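Local coordinates for PROBABLE CHAIN-FATTY-ACID-CoA LIGASE FADD13 (Mycobacterium tuberculosis, PDB 3T5C), which belongs to the AMP-binding enzyme family of the ANL clan and is seen here as the N-terminal domain of a probable ligase, at residues L70-A75 with T214-A219; F160-S165 with V174-E179; S238-E243 with L267-F272; N294-Q299 with L313-A318; L319-S324 with D387-L392. All coordinates share one frame; numbering follows the deposited sequence.

Contact 1. Residues L70-A75 with T214-A219; sequences LFYGAA and TVIFSA
Y72 and F71 on helix 65-77 both reach across to V215, I216 and A219 on helix 209-221, a worked example of how long aromatic side chains join helices too far apart for their backbones to meet. The axes of the two short segments come no nearer than 12.4 Å and run at 70° to each other. From CB, Y72 leaves its helix with CG anti to the carbonyl carbon (chi1 -85°), and its ring passes F71, whose CZ lies over the centre of one tyrosine face. Further out, Y72 CE2 passes V215 CG1 at 4.2 Å and Y72 CZ comes near the methyl of A219. At the tip, Y72 OH lies 3.4 Å from A219 CB, and a water 2.9 Å from Y72 OH donates a 2.7 Å hydrogen bond to V215 O. The helical bond that this carbonyl receives from A219 N is weak, and the water adds a second donor. F71 meets its partners differently, edge-on, with I216 CG1 near the ring plane 3.5 Å from F71 CZ and V215 CG1 4.1 Å from F71 CE2. M7 of helix 4-14 touches both I216 and A219, and helix 32-48 borders Y72. The chemistry is therefore that of a hydrocarbon interface into which one hydroxyl has been admitted, its polarity passed through a single water to a backbone oxygen.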
# COMPACT_ATOMS: atom_id res chain seq x y z
N LEU A 70 -12.48 4.67 3.52
CA LEU A 70 -12.20 5.45 4.71
C LEU A 70 -10.95 6.29 4.48
O LEU A 70 -10.94 7.47 4.81
CB LEU A 70 -12.01 4.54 5.93
CG LEU A 70 -13.32 4.16 6.64
CD1 LEU A 70 -13.07 3.05 7.65
CD2 LEU A 70 -13.91 5.39 7.31
N PHE A 71 -9.92 5.71 3.88
CA PHE A 71 -8.71 6.48 3.64
C PHE A 71 -8.87 7.45 2.47
O PHE A 71 -8.25 8.52 2.46
CB PHE A 71 -7.47 5.56 3.53
CG PHE A 71 -7.06 5.19 2.14
CD1 PHE A 71 -6.56 6.14 1.26
CD2 PHE A 71 -7.09 3.85 1.74
CE1 PHE A 71 -6.10 5.77 -0.00
CE2 PHE A 71 -6.63 3.47 0.48
CZ PHE A 71 -6.14 4.43 -0.39
N TYR A 72 -9.71 7.11 1.49
CA TYR A 72 -9.96 8.04 0.39
C TYR A 72 -10.79 9.21 0.95
O TYR A 72 -10.58 10.37 0.58
CB TYR A 72 -10.74 7.36 -0.75
CG TYR A 72 -9.88 6.60 -1.74
CD1 TYR A 72 -8.88 7.25 -2.46
CD2 TYR A 72 -10.09 5.25 -1.98
CE1 TYR A 72 -8.11 6.58 -3.40
CE2 TYR A 72 -9.33 4.55 -2.93
CZ TYR A 72 -8.34 5.23 -3.64
OH TYR A 72 -7.59 4.56 -4.58
N GLY A 73 -11.73 8.91 1.84
CA GLY A 73 -12.55 9.95 2.44
C GLY A 73 -11.70 10.87 3.30
O GLY A 73 -11.91 12.09 3.35
N ALA A 74 -10.73 10.29 4.00
CA ALA A 74 -9.83 11.07 4.83
C ALA A 74 -9.00 11.95 3.90
O ALA A 74 -8.68 13.11 4.22
CB ALA A 74 -8.92 10.14 5.65
N ALA A 75 -8.66 11.40 2.74
CA ALA A 75 -7.87 12.13 1.75
C ALA A 75 -8.60 13.40 1.33
O ALA A 75 -8.00 14.46 1.21
CB ALA A 75 -7.60 11.25 0.54
N THR A 214 -0.79 0.14 -4.15
CA THR A 214 -1.42 -0.66 -5.21
C THR A 214 -2.88 -0.26 -5.38
O THR A 214 -3.35 -0.05 -6.50
CB THR A 214 -1.32 -2.15 -4.88
OG1 THR A 214 0.06 -2.55 -4.93
CG2 THR A 214 -2.13 -2.99 -5.87
N VAL A 215 -3.59 -0.16 -4.26
CA VAL A 215 -4.99 0.25 -4.28
C VAL A 215 -5.08 1.60 -4.97
O VAL A 215 -5.98 1.85 -5.77
CB VAL A 215 -5.55 0.39 -2.85
CG1 VAL A 215 -6.91 1.10 -2.89
CG2 VAL A 215 -5.68 -0.99 -2.20
N ILE A 216 -4.13 2.48 -4.65
CA ILE A 216 -4.10 3.82 -5.21
C ILE A 216 -3.74 3.92 -6.69
O ILE A 216 -4.40 4.65 -7.43
CB ILE A 216 -3.17 4.73 -4.37
CG1 ILE A 216 -3.80 4.94 -2.98
CG2 ILE A 216 -2.97 6.07 -5.06
CD1 ILE A 216 -2.93 5.74 -2.04
N PHE A 217 -2.72 3.21 -7.16
CA PHE A 217 -2.43 3.34 -8.58
C PHE A 217 -3.48 2.59 -9.39
O PHE A 217 -3.67 2.86 -10.58
CB PHE A 217 -0.99 2.92 -8.93
CG PHE A 217 -0.72 1.44 -8.91
CD1 PHE A 217 -1.26 0.60 -9.89
CD2 PHE A 217 0.16 0.90 -7.97
CE1 PHE A 217 -0.91 -0.75 -9.93
CE2 PHE A 217 0.51 -0.45 -8.01
CZ PHE A 217 -0.02 -1.27 -8.99
N SER A 218 -4.20 1.68 -8.75
CA SER A 218 -5.25 0.95 -9.44
C SER A 218 -6.33 1.95 -9.85
O SER A 218 -6.80 1.93 -10.99
CB SER A 218 -5.84 -0.14 -8.54
OG SER A 218 -4.95 -1.23 -8.44
N ALA A 219 -6.71 2.84 -8.93
CA ALA A 219 -7.73 3.84 -9.24
C ALA A 219 -7.17 4.82 -10.25
O ALA A 219 -7.88 5.26 -11.15
CB ALA A 219 -8.17 4.59 -7.97
O HOH W 1 -8.70 2.05 -5.57

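Contact 2. Residues F160-S165 with V174-E179; sequences FIMYTS and VVHTHE
M162 and H176 cross at about a right angle on one face of a β hairpin, while on the opposite face I161 and V175 lie side by side and point the same way. In the first pair the methionine does the touching with its methyl: the chain bends at chi3 (-144°) and brings M162 CE to 3.5 Å from H176 CD2, approaching the imidazole obliquely. Both ring nitrogens are engaged elsewhere, ND1 with S180 and NE2 with the carbonyl of T304, which fixes the rotation of the ring that M162 meets. I161 CG1 and V175 CG1 are 4.2 Å apart, branch alongside branch. Nearer the turn T164 presents its methyl to V174, with T164 CG2 3.8 Å from V174 CG2. Four backbone hydrogen bonds hold this register, two each in the F160-H176 and M162-V174 pairs. The turn beyond belongs to the glycine- and threonine-rich signature loop of the family, part of which is not modelled. Helix 209-221 covers F160 and M162, V80 and V82 of strand 80-83 pack on I161, strand 361-362 pairs along the outer edge of V175, and T177 N-caps helix 178-191.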
# COMPACT_ATOMS: atom_id res chain seq x y z
N PHE A 160 -0.75 9.96 5.19
CA PHE A 160 -0.58 8.69 5.89
C PHE A 160 0.61 8.68 6.86
O PHE A 160 1.62 9.32 6.61
CB PHE A 160 -0.29 7.53 4.92
CG PHE A 160 -1.44 7.11 4.05
CD1 PHE A 160 -1.42 7.37 2.68
CD2 PHE A 160 -2.52 6.40 4.59
CE1 PHE A 160 -2.47 6.92 1.84
CE2 PHE A 160 -3.57 5.94 3.76
CZ PHE A 160 -3.54 6.20 2.38
N ILE A 161 0.46 7.92 7.94
CA ILE A 161 1.54 7.71 8.89
C ILE A 161 1.58 6.19 8.98
O ILE A 161 0.67 5.56 9.51
CB ILE A 161 1.26 8.29 10.30
CG1 ILE A 161 1.04 9.81 10.22
CG2 ILE A 161 2.45 7.97 11.22
CD1 ILE A 161 0.81 10.46 11.56
N MET A 162 2.62 5.59 8.42
CA MET A 162 2.76 4.15 8.40
C MET A 162 3.94 3.76 9.28
O MET A 162 5.08 4.15 9.01
CB MET A 162 2.99 3.68 6.96
CG MET A 162 1.94 4.21 5.95
SD MET A 162 2.45 4.04 4.18
CE MET A 162 1.77 5.54 3.41
N TYR A 163 3.67 3.02 10.35
CA TYR A 163 4.73 2.61 11.27
C TYR A 163 5.53 1.43 10.76
O TYR A 163 4.98 0.49 10.18
CB TYR A 163 4.15 2.31 12.65
CG TYR A 163 3.80 3.56 13.41
CD1 TYR A 163 2.61 4.25 13.15
CD2 TYR A 163 4.70 4.13 14.32
CE1 TYR A 163 2.32 5.46 13.76
CE2 TYR A 163 4.42 5.35 14.94
CZ TYR A 163 3.24 6.01 14.65
OH TYR A 163 2.96 7.22 15.23
N THR A 164 6.84 1.50 10.97
CA THR A 164 7.75 0.45 10.55
C THR A 164 8.82 0.24 11.62
O THR A 164 9.24 1.20 12.28
CB THR A 164 8.46 0.83 9.23
OG1 THR A 164 9.23 -0.28 8.76
CG2 THR A 164 9.38 2.04 9.45
N SER A 165 9.26 -1.00 11.78
CA SER A 165 10.28 -1.36 12.76
C SER A 165 10.14 -0.59 14.07
O SER A 165 9.91 -1.18 15.13
CB SER A 165 11.68 -1.12 12.18
OG SER A 165 12.70 -1.49 13.10
N VAL A 174 6.13 6.60 9.61
CA VAL A 174 6.55 7.16 8.33
C VAL A 174 5.42 8.05 7.79
O VAL A 174 4.33 7.56 7.48
CB VAL A 174 6.88 6.05 7.29
CG1 VAL A 174 7.23 6.66 5.93
CG2 VAL A 174 8.02 5.19 7.81
N VAL A 175 5.68 9.34 7.67
CA VAL A 175 4.63 10.23 7.18
C VAL A 175 4.73 10.49 5.69
O VAL A 175 5.75 10.93 5.18
CB VAL A 175 4.59 11.61 7.93
CG1 VAL A 175 4.82 11.41 9.43
CG2 VAL A 175 5.60 12.56 7.36
N HIS A 176 3.63 10.18 4.99
CA HIS A 176 3.53 10.38 3.56
C HIS A 176 2.47 11.44 3.24
O HIS A 176 1.50 11.62 3.97
CB HIS A 176 3.21 9.07 2.85
CG HIS A 176 4.43 8.28 2.49
ND1 HIS A 176 5.36 8.72 1.57
CD2 HIS A 176 4.88 7.09 2.95
CE1 HIS A 176 6.33 7.84 1.48
NE2 HIS A 176 6.07 6.84 2.30
N THR A 177 2.68 12.12 2.13
CA THR A 177 1.79 13.18 1.70
C THR A 177 1.00 12.81 0.45
O THR A 177 1.20 11.75 -0.14
CB THR A 177 2.62 14.43 1.41
OG1 THR A 177 3.47 14.17 0.28
CG2 THR A 177 3.49 14.79 2.63
N HIS A 178 0.08 13.69 0.05
CA HIS A 178 -0.71 13.44 -1.15
C HIS A 178 0.28 13.38 -2.31
O HIS A 178 0.19 12.51 -3.18
CB HIS A 178 -1.72 14.58 -1.35
CG HIS A 178 -2.87 14.53 -0.38
ND1 HIS A 178 -4.09 13.98 -0.70
CD2 HIS A 178 -2.95 14.91 0.92
CE1 HIS A 178 -4.88 14.02 0.37
NE2 HIS A 178 -4.21 14.58 1.36
N GLU A 179 1.25 14.29 -2.30
CA GLU A 179 2.25 14.32 -3.36
C GLU A 179 3.22 13.12 -3.36
O GLU A 179 3.60 12.64 -4.43
CB GLU A 179 3.04 15.62 -3.31
CG GLU A 179 4.12 15.72 -4.38
CD GLU A 179 3.56 15.73 -5.81
OE1 GLU A 179 4.35 15.49 -6.76
OE2 GLU A 179 2.35 15.97 -5.99

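Contact 3. Residues S238-E243 with L267-F272; sequences SLIVEE and LDAPDF
I240 and V241, in the last turn of helix 233-242, meet A269, F272 and L267 of the loop that leads into strand 274-278. The closest approach is made by I240: its CG2 lies 3.7 Å from F272 CD1, and its CD1 follows along the same side of the ring to within 3.9 Å of F272 CE1. Both branches come at the phenyl group obliquely. The methyl of A269 fills the angle between the two helix residues, with A269 CB 4.2 Å from I240 CG2 and equally far from V241 CG2. V241 CG2 also touches L267 CD2, the two side chains sliding past each other in opposite directions.

A269 and F272 are set by a type I turn that runs from one to the other, closed by a 3.2 Å hydrogen bond from F272 N to A269 O. With CG anti to the backbone N (chi1 -158°), the phenyl ring extends back toward the helix. Beside the turn, a water donates to V241 O at 2.8 Å and to D271 OD2 at 3.0 Å, tying the helix end to the loop; D271 is itself held by a salt bridge to R244. F272 also packs on F275 of strand 274-278. Helix 233-242 lies in the crossover between strands 224-227 and 247-250, packed on strands 199-202 and 224-227, and the loop beside its C-terminal turn leads into strand 274-278.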
# COMPACT_ATOMS: atom_id res chain seq x y z
N SER A 238 -8.78 -20.45 -8.32
CA SER A 238 -10.15 -20.37 -8.82
C SER A 238 -10.52 -18.90 -8.95
O SER A 238 -11.09 -18.48 -9.95
CB SER A 238 -11.12 -21.07 -7.86
OG SER A 238 -10.97 -22.48 -7.89
N LEU A 239 -10.20 -18.13 -7.91
CA LEU A 239 -10.47 -16.70 -7.90
C LEU A 239 -9.77 -16.04 -9.08
O LEU A 239 -10.39 -15.29 -9.84
CB LEU A 239 -9.96 -16.09 -6.59
CG LEU A 239 -10.04 -14.56 -6.45
CD1 LEU A 239 -11.49 -14.12 -6.57
CD2 LEU A 239 -9.45 -14.14 -5.11
N ILE A 240 -8.49 -16.34 -9.24
CA ILE A 240 -7.69 -15.79 -10.32
C ILE A 240 -8.35 -16.07 -11.67
O ILE A 240 -8.50 -15.16 -12.50
CB ILE A 240 -6.25 -16.40 -10.33
CG1 ILE A 240 -5.44 -15.84 -9.16
CG2 ILE A 240 -5.55 -16.08 -11.65
CD1 ILE A 240 -5.23 -14.37 -9.23
N VAL A 241 -8.73 -17.32 -11.88
CA VAL A 241 -9.36 -17.74 -13.13
C VAL A 241 -10.74 -17.12 -13.32
O VAL A 241 -11.01 -16.50 -14.34
CB VAL A 241 -9.47 -19.29 -13.20
CG1 VAL A 241 -10.03 -19.72 -14.55
CG2 VAL A 241 -8.10 -19.92 -12.96
N GLU A 242 -11.60 -17.27 -12.32
CA GLU A 242 -12.96 -16.74 -12.37
C GLU A 242 -13.06 -15.24 -12.60
O GLU A 242 -13.81 -14.80 -13.48
CB GLU A 242 -13.72 -17.12 -11.10
CG GLU A 242 -14.10 -18.59 -11.03
CD GLU A 242 -14.70 -18.99 -9.70
OE1 GLU A 242 -15.63 -18.30 -9.24
OE2 GLU A 242 -14.24 -20.00 -9.11
N GLU A 243 -12.32 -14.45 -11.82
CA GLU A 243 -12.36 -13.00 -11.98
C GLU A 243 -11.48 -12.47 -13.10
O GLU A 243 -11.31 -11.26 -13.26
CB GLU A 243 -12.02 -12.29 -10.67
CG GLU A 243 -13.16 -12.29 -9.64
CD GLU A 243 -14.50 -11.80 -10.22
OE1 GLU A 243 -14.49 -10.88 -11.06
OE2 GLU A 243 -15.55 -12.33 -9.81
N LEU A 267 -3.17 -25.92 -14.03
CA LEU A 267 -3.60 -24.52 -14.02
C LEU A 267 -3.63 -23.92 -15.42
O LEU A 267 -2.69 -24.09 -16.20
CB LEU A 267 -2.69 -23.70 -13.10
CG LEU A 267 -2.94 -22.20 -12.86
CD1 LEU A 267 -2.32 -21.39 -13.98
CD2 LEU A 267 -4.43 -21.94 -12.74
N ASP A 268 -4.71 -23.23 -15.74
CA ASP A 268 -4.85 -22.60 -17.05
C ASP A 268 -5.55 -21.25 -16.92
O ASP A 268 -6.77 -21.17 -16.98
CB ASP A 268 -5.64 -23.51 -17.98
CG ASP A 268 -5.90 -22.89 -19.33
OD1 ASP A 268 -4.98 -22.22 -19.86
OD2 ASP A 268 -7.01 -23.07 -19.86
N ALA A 269 -4.74 -20.20 -16.74
CA ALA A 269 -5.24 -18.84 -16.59
C ALA A 269 -4.63 -17.93 -17.65
O ALA A 269 -3.62 -17.26 -17.41
CB ALA A 269 -4.91 -18.32 -15.20
N PRO A 270 -5.24 -17.89 -18.85
CA PRO A 270 -4.75 -17.07 -19.96
C PRO A 270 -4.81 -15.56 -19.72
O PRO A 270 -4.11 -14.79 -20.39
CB PRO A 270 -5.63 -17.51 -21.13
CG PRO A 270 -6.91 -17.88 -20.47
CD PRO A 270 -6.45 -18.64 -19.24
N ASP A 271 -5.64 -15.13 -18.78
CA ASP A 271 -5.74 -13.70 -18.50
C ASP A 271 -4.67 -13.23 -17.53
O ASP A 271 -4.38 -12.04 -17.46
CB ASP A 271 -7.13 -13.36 -17.96
CG ASP A 271 -8.23 -13.73 -18.93
OD1 ASP A 271 -8.23 -13.20 -20.06
OD2 ASP A 271 -9.10 -14.56 -18.56
N PHE A 272 -4.07 -14.16 -16.80
CA PHE A 272 -3.04 -13.77 -15.85
C PHE A 272 -1.71 -13.52 -16.55
O PHE A 272 -1.19 -14.38 -17.25
CB PHE A 272 -2.85 -14.84 -14.77
CG PHE A 272 -2.22 -14.30 -13.52
CD1 PHE A 272 -2.98 -13.57 -12.61
CD2 PHE A 272 -0.86 -14.46 -13.29
CE1 PHE A 272 -2.39 -13.01 -11.49
CE2 PHE A 272 -0.26 -13.90 -12.17
CZ PHE A 272 -1.03 -13.17 -11.27
O HOH W 2 -9.69 -16.95 -16.78

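Contact 4. Residues N294-Q299 with L313-A318; sequences NIEVVQ and LLSEDA
Q299 and L313 open this contact with a short, straight backbone hydrogen bond, from L313 N to Q299 O at 2.6 Å and 174°. The return bond, Q299 N to L313 O, is weak at 3.5 Å, an early sign that the two chains are parting. Two residues back along the strand, at V297, a water lies 2.8 Å from V297 O and 2.7 Å from L313 O, bridging the two carbonyls where the chains diverge; with more acceptors around it than it has protons, it probably shares them. V297 O is also met by S315 CA at 3.4 Å in a CA-H...O contact.

Packing spreads from this polar seam. Q299 and L313 lie side by side and point the same way, CG against CB. At the far end E296 lays its extended chain along S315: E296 CB is 3.5 Å from S315 CB, and the carboxylate carries E296 OE2 to 3.2 Å from S315 OG. A318 turns its methyl toward V297 O, and I287 of helix 284-291 touches both A318 and Q299. The other edge of strand 296-302 is taken by strand 274-278, to which E296 and V298 bond through their backbones.

Chemically, the contact is the frayed end of an antiparallel pair. One short bond and one weak bond define the last pair, and V297 O, which a continuing strand would probably bond, is met instead by water and S315 CA.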
# COMPACT_ATOMS: atom_id res chain seq x y z
N ASN A 294 3.46 -19.86 -18.11
CA ASN A 294 3.14 -18.61 -18.79
C ASN A 294 2.80 -17.51 -17.78
O ASN A 294 1.96 -16.65 -18.04
CB ASN A 294 1.98 -18.83 -19.75
CG ASN A 294 2.27 -19.91 -20.78
OD1 ASN A 294 3.20 -19.78 -21.58
ND2 ASN A 294 1.49 -20.99 -20.74
N ILE A 295 3.47 -17.56 -16.63
CA ILE A 295 3.26 -16.57 -15.58
C ILE A 295 4.58 -15.86 -15.36
O ILE A 295 5.59 -16.50 -15.04
CB ILE A 295 2.85 -17.22 -14.25
CG1 ILE A 295 1.61 -18.09 -14.44
CG2 ILE A 295 2.60 -16.13 -13.21
CD1 ILE A 295 0.31 -17.32 -14.57
N GLU A 296 4.59 -14.55 -15.53
CA GLU A 296 5.80 -13.78 -15.32
C GLU A 296 5.82 -13.21 -13.90
O GLU A 296 4.80 -13.20 -13.21
CB GLU A 296 5.91 -12.66 -16.35
CG GLU A 296 6.39 -13.14 -17.71
CD GLU A 296 6.44 -12.02 -18.75
OE1 GLU A 296 7.34 -12.06 -19.62
OE2 GLU A 296 5.59 -11.10 -18.69
N VAL A 297 6.99 -12.74 -13.48
CA VAL A 297 7.13 -12.18 -12.14
C VAL A 297 7.88 -10.85 -12.14
O VAL A 297 8.95 -10.73 -12.73
CB VAL A 297 7.89 -13.14 -11.21
CG1 VAL A 297 7.96 -12.56 -9.81
CG2 VAL A 297 7.20 -14.49 -11.20
N VAL A 298 7.29 -9.86 -11.49
CA VAL A 298 7.91 -8.56 -11.37
C VAL A 298 8.27 -8.41 -9.89
O VAL A 298 7.42 -8.56 -9.01
CB VAL A 298 6.97 -7.42 -11.79
CG1 VAL A 298 7.64 -6.07 -11.56
CG2 VAL A 298 6.61 -7.57 -13.26
N GLN A 299 9.54 -8.14 -9.62
CA GLN A 299 9.99 -8.00 -8.24
C GLN A 299 10.81 -6.74 -8.08
O GLN A 299 11.21 -6.11 -9.06
CB GLN A 299 10.83 -9.22 -7.85
CG GLN A 299 11.76 -9.70 -8.95
CD GLN A 299 12.46 -11.00 -8.60
OE1 GLN A 299 12.96 -11.70 -9.47
NE2 GLN A 299 12.48 -11.32 -7.31
N LEU A 313 12.53 -5.09 -11.09
CA LEU A 313 13.20 -5.97 -12.05
C LEU A 313 12.08 -6.48 -12.95
O LEU A 313 11.25 -7.28 -12.53
CB LEU A 313 13.88 -7.15 -11.33
CG LEU A 313 14.68 -8.09 -12.23
CD1 LEU A 313 15.81 -7.33 -12.88
CD2 LEU A 313 15.21 -9.26 -11.41
N LEU A 314 12.06 -5.99 -14.19
CA LEU A 314 11.02 -6.38 -15.14
C LEU A 314 11.09 -7.86 -15.48
O LEU A 314 12.17 -8.43 -15.60
CB LEU A 314 11.11 -5.52 -16.40
CG LEU A 314 10.80 -4.02 -16.21
CD1 LEU A 314 9.42 -3.86 -15.59
CD2 LEU A 314 11.85 -3.38 -15.32
N SER A 315 9.92 -8.48 -15.64
CA SER A 315 9.82 -9.90 -15.94
C SER A 315 10.85 -10.46 -16.90
O SER A 315 11.42 -11.53 -16.65
CB SER A 315 8.40 -10.23 -16.43
OG SER A 315 7.99 -9.37 -17.47
N GLU A 316 11.12 -9.75 -17.99
CA GLU A 316 12.09 -10.21 -18.98
C GLU A 316 13.53 -10.40 -18.46
O GLU A 316 14.33 -11.10 -19.09
CB GLU A 316 12.13 -9.25 -20.18
CG GLU A 316 12.60 -7.85 -19.84
CD GLU A 316 13.29 -7.18 -21.01
OE1 GLU A 316 12.66 -7.05 -22.08
OE2 GLU A 316 14.47 -6.78 -20.85
N ASP A 317 13.85 -9.78 -17.32
CA ASP A 317 15.19 -9.90 -16.73
C ASP A 317 15.18 -10.79 -15.49
O ASP A 317 16.23 -11.05 -14.91
CB ASP A 317 15.74 -8.52 -16.34
CG ASP A 317 15.96 -7.62 -17.53
OD1 ASP A 317 16.50 -8.11 -18.55
OD2 ASP A 317 15.60 -6.42 -17.45
N ALA A 318 14.00 -11.25 -15.10
CA ALA A 318 13.82 -12.09 -13.92
C ALA A 318 14.80 -13.25 -13.80
O ALA A 318 15.25 -13.59 -12.70
CB ALA A 318 12.38 -12.63 -13.89
O HOH W 3 11.51 -9.88 -12.01

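Contact 5. Residues L319-S324 with D387-L392; sequences LRKAGS and DDEGYL
R320 and K321 face D387 and E389 in a network of salt bridges between two loops. The guanidinium and the carboxylate of E389 are nearly coplanar: R320 NH1 gives a straight bond (170°) to the syn lone pair of E389 OE2 at 3.2 Å, while NH2 adds a weak one to OE1. A bend at chi3 (74°) turns the guanidinium across the chain, and its NH2 also bridges to D317. K321 NZ divides itself between two acids, meeting D387 OD2 from above the carboxylate plane at 3.1 Å and E389 OE2 at 3.6 Å. With E389 OE2 thus flanked by two cations, its negative charge is probably stabilised.

The acidic side lies on a type I β turn from D387 to G390, which joins strand 382-386 to strand 392-394 and contains an Asx turn. D387 OD1 accepts from E389 N at 2.8 Å and from Y391 N at 2.9 Å, the donors arriving from opposite faces of the carboxylate, which probably helps orient OD2 toward K321.

Aromatic contact comes from Y391. K321 folds at chi2 and chi3 and lays its aliphatic chain across one ring face, K321 CE standing 3.7 Å from the Y391 centroid in a CH-pi contact. The guanidinium of R320 stands almost perpendicular to this ring, whose hydroxyl is hydrogen-bonded to D317.

Among uncharged hydrogen bonds, S324 OG donates to L392 O at 2.9 Å, tilted out of the carbonyl plane. The same hydroxyl sits at the edge of the Y391 ring and is also hydrogen-bonded to G326 N.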
# COMPACT_ATOMS: atom_id res chain seq x y z
N LEU A 319 15.14 -13.87 -14.92
CA LEU A 319 16.07 -14.99 -14.90
C LEU A 319 17.48 -14.54 -15.25
O LEU A 319 18.45 -14.95 -14.61
CB LEU A 319 15.59 -16.08 -15.87
CG LEU A 319 15.94 -17.52 -15.50
CD1 LEU A 319 15.37 -17.87 -14.13
CD2 LEU A 319 15.37 -18.45 -16.56
N ARG A 320 17.59 -13.68 -16.26
CA ARG A 320 18.89 -13.17 -16.69
C ARG A 320 19.65 -12.42 -15.60
O ARG A 320 20.89 -12.45 -15.55
CB ARG A 320 18.72 -12.26 -17.91
CG ARG A 320 20.02 -11.77 -18.52
CD ARG A 320 19.78 -11.02 -19.82
NE ARG A 320 19.23 -9.68 -19.61
CZ ARG A 320 19.94 -8.62 -19.26
NH1 ARG A 320 21.25 -8.73 -19.07
NH2 ARG A 320 19.36 -7.45 -19.09
N LYS A 321 18.92 -11.74 -14.72
CA LYS A 321 19.54 -10.98 -13.64
C LYS A 321 19.07 -11.49 -12.28
O LYS A 321 18.85 -10.69 -11.37
CB LYS A 321 19.20 -9.49 -13.76
CG LYS A 321 19.50 -8.88 -15.10
CD LYS A 321 20.98 -8.92 -15.44
CE LYS A 321 21.79 -8.01 -14.54
NZ LYS A 321 23.16 -7.79 -15.09
N ALA A 322 18.93 -12.80 -12.14
CA ALA A 322 18.49 -13.39 -10.88
C ALA A 322 19.28 -12.82 -9.70
O ALA A 322 20.49 -12.64 -9.78
CB ALA A 322 18.64 -14.90 -10.94
N GLY A 323 18.57 -12.53 -8.61
CA GLY A 323 19.21 -11.98 -7.43
C GLY A 323 19.16 -10.47 -7.40
O GLY A 323 19.30 -9.87 -6.33
N SER A 324 18.96 -9.85 -8.56
CA SER A 324 18.88 -8.40 -8.65
C SER A 324 17.55 -7.85 -8.16
O SER A 324 16.52 -8.53 -8.22
CB SER A 324 19.12 -7.95 -10.09
OG SER A 324 19.03 -6.55 -10.21
N ASP A 387 25.51 -2.61 -10.91
CA ASP A 387 26.36 -2.93 -12.05
C ASP A 387 26.23 -1.93 -13.19
O ASP A 387 25.44 -0.98 -13.11
CB ASP A 387 26.08 -4.35 -12.58
CG ASP A 387 24.69 -4.52 -13.19
OD1 ASP A 387 24.16 -3.56 -13.79
OD2 ASP A 387 24.14 -5.64 -13.10
N ASP A 388 27.01 -2.16 -14.25
CA ASP A 388 27.04 -1.29 -15.42
C ASP A 388 25.71 -1.07 -16.13
O ASP A 388 25.53 -0.05 -16.80
CB ASP A 388 28.06 -1.81 -16.44
CG ASP A 388 29.49 -1.49 -16.04
OD1 ASP A 388 30.40 -1.70 -16.87
OD2 ASP A 388 29.71 -1.03 -14.89
N GLU A 389 24.78 -2.02 -16.02
CA GLU A 389 23.49 -1.85 -16.68
C GLU A 389 22.52 -1.14 -15.74
O GLU A 389 21.39 -0.83 -16.12
CB GLU A 389 22.89 -3.21 -17.06
CG GLU A 389 23.63 -3.97 -18.14
CD GLU A 389 22.85 -5.18 -18.61
OE1 GLU A 389 21.78 -4.99 -19.23
OE2 GLU A 389 23.30 -6.32 -18.35
N GLY A 390 22.98 -0.88 -14.52
CA GLY A 390 22.15 -0.20 -13.55
C GLY A 390 21.35 -1.14 -12.67
O GLY A 390 20.45 -0.70 -11.96
N TYR A 391 21.66 -2.43 -12.72
CA TYR A 391 20.93 -3.37 -11.88
C TYR A 391 21.44 -3.33 -10.44
O TYR A 391 22.64 -3.32 -10.18
CB TYR A 391 21.02 -4.79 -12.43
CG TYR A 391 20.23 -4.97 -13.71
CD1 TYR A 391 20.81 -4.67 -14.94
CD2 TYR A 391 18.91 -5.40 -13.69
CE1 TYR A 391 20.08 -4.79 -16.12
CE2 TYR A 391 18.16 -5.52 -14.87
CZ TYR A 391 18.76 -5.21 -16.08
OH TYR A 391 18.06 -5.34 -17.26
N LEU A 392 20.49 -3.30 -9.51
CA LEU A 392 20.81 -3.24 -8.09
C LEU A 392 20.78 -4.59 -7.41
O LEU A 392 19.94 -5.44 -7.70
CB LEU A 392 19.84 -2.30 -7.36
CG LEU A 392 19.92 -2.29 -5.83
CD1 LEU A 392 21.26 -1.75 -5.38
CD2 LEU A 392 18.77 -1.46 -5.27

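Contacts 1 and 2 form the interior of the domain and adjoin each other: the ring of F160 packs on F71, and helix 209-221 serves both. Their centres are 14 Å apart, and contact 2 lies within the chain loop that contact 1 closes. Contacts 3 and 4 sit at successive elements of the large mixed sheet, joined by F272 against I295. Contact 4 adjoins contact 5 through L313, and in passing through D317. Chemistry follows place: hydrocarbon and backbone pairing dominate inside, and contact 4, mainly buried although E296 is exposed, also has backbone pairing at its core. Contacts 1, 3 and 4 each hold a bridging water, but contact 3 is partly exposed; contact 5, likewise partly exposed, relies on charge.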